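Alanine dehydrogenase/pyridine nucleotide transhydrogenase (Mycobacterium smegmatis str. MC2 155, PDB 3P2Y) probably transfers hydride between NADH and NADP as the alpha-1 subunit of a transhydrogenase that couples the reaction to proton pumping across the membrane. Local coordinates at residues L329-P332 / A333-P336. Numbering follows the deposited sequence.
Sequences LNLP and ATMP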
loop_
_atom_site.group_PDB
_atom_site.type_symbol
_atom_site.label_atom_id
_atom_site.label_comp_id
_atom_site.label_asym_id
_atom_site.label_seq_id
_atom_site.Cartn_x
_atom_site.Cartn_y
_atom_site.Cartn_z
ATOM N N LEU A 329 -12.873 -6.512 -1.739
ATOM C CA LEU A 329 -13.786 -7.565 -1.268
ATOM C C LEU A 329 -13.122 -8.686 -0.474
ATOM O O LEU A 329 -13.821 -9.447 0.226
ATOM C CB LEU A 329 -14.582 -8.164 -2.425
ATOM C CG LEU A 329 -15.477 -7.126 -3.106
ATOM C CD1 LEU A 329 -16.066 -7.763 -4.366
ATOM C CD2 LEU A 329 -16.622 -6.570 -2.161
ATOM N N ASN A 330 -11.798 -8.798 -0.560
ATOM C CA ASN A 330 -11.154 -9.867 0.212
ATOM C C ASN A 330 -9.788 -9.425 0.665
ATOM O O ASN A 330 -8.764 -9.852 0.118
ATOM C CB ASN A 330 -11.107 -11.168 -0.622
ATOM C CG ASN A 330 -10.695 -12.401 0.204
ATOM O OD1 ASN A 330 -10.321 -12.295 1.392
ATOM N ND2 ASN A 330 -10.745 -13.587 -0.443
ATOM N N LEU A 331 -9.760 -8.495 1.628
ATOM C CA LEU A 331 -8.460 -8.022 2.105
ATOM C C LEU A 331 -7.583 -9.104 2.793
ATOM O O LEU A 331 -6.359 -9.072 2.641
ATOM C CB LEU A 331 -8.616 -6.775 2.986
ATOM C CG LEU A 331 -9.017 -5.538 2.171
ATOM C CD1 LEU A 331 -9.290 -4.384 3.164
ATOM C CD2 LEU A 331 -7.903 -5.095 1.181
ATOM N N PRO A 332 -8.194 -10.070 3.527
ATOM C CA PRO A 332 -7.390 -11.158 4.094
ATOM C C PRO A 332 -6.555 -11.910 3.055
ATOM O O PRO A 332 -5.386 -12.246 3.325
ATOM C CB PRO A 332 -8.465 -12.082 4.728
ATOM C CG PRO A 332 -9.470 -11.069 5.249
ATOM C CD PRO A 332 -9.596 -10.152 3.989
ATOM N N ALA A 333 -7.131 -12.129 1.864
ATOM C CA ALA A 333 -6.418 -12.814 0.784
ATOM C C ALA A 333 -5.196 -12.007 0.299
ATOM O O ALA A 333 -4.256 -12.573 -0.242
ATOM C CB ALA A 333 -7.364 -13.110 -0.386
ATOM N N THR A 334 -5.188 -10.694 0.537
ATOM C CA THR A 334 -4.046 -9.869 0.118
ATOM C C THR A 334 -2.831 -9.956 1.049
ATOM O O THR A 334 -1.787 -9.385 0.755
ATOM C CB THR A 334 -4.396 -8.386 -0.084
ATOM O OG1 THR A 334 -4.586 -7.743 1.194
ATOM C CG2 THR A 334 -5.650 -8.227 -0.962
ATOM N N MET A 335 -2.977 -10.663 2.156
ATOM C CA MET A 335 -1.856 -10.820 3.098
ATOM C C MET A 335 -1.956 -12.251 3.615
ATOM O O MET A 335 -2.210 -12.522 4.803
ATOM C CB MET A 335 -1.924 -9.751 4.220
ATOM C CG MET A 335 -0.546 -9.583 4.954
ATOM S SD MET A 335 -0.766 -8.488 6.376
ATOM C CE MET A 335 -1.371 -9.661 7.566
ATOM N N PRO A 336 -1.770 -13.206 2.696
ATOM C CA PRO A 336 -2.320 -14.538 2.963
ATOM C C PRO A 336 -1.524 -15.439 3.916
ATOM O O PRO A 336 -2.082 -16.401 4.429
ATOM C CB PRO A 336 -2.389 -15.160 1.549
ATOM C CG PRO A 336 -1.203 -14.563 0.841
ATOM C CD PRO A 336 -1.259 -13.074 1.312
#
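Asn330 and Ala333 meet in the first of a run of overlapping i to i+3 turns, part of the loop that carries the chain from strand 323-326 of the C-terminal domain's mixed sheet into helix 336-354. The Asn330 side chain leaves its CB with CG anti to the backbone N (chi1 -169°), which brings the amide alongside the N-H and CB of Ala333. CG lies 3.5 Å from Ala333 CB, and OD1 accepts the N-H of Ala333, three residues on, at 3.2 Å, the donor standing well above the carbonyl plane. At the other branch, ND2 packs 3.4 Å from Ala333 CB and gives a hydrogen bond to Glu35 OE1, so the amide is fixed at both its oxygen and its nitrogen. A weak bond from Ala333 N to the backbone oxygen of Asn330 divides this N-H between two acceptors. One residue on, Leu331 O is gripped twice by Thr334, whose N donates from above the carbonyl plane at 2.9 Å. The last of these turns is closed by Met335 N to Pro332 O, nearly straight at 162°, and Met335 itself is the N-cap of the following helix. The Met335 side chain packs on Val155 and Tyr158 of helix 148-167 and on Phe171 of the second subunit. Thr334 OG1, also bonded to Lys159 NZ, reaches Leu331 O at 2.6 Å, in the carbonyl plane and on a lone pair.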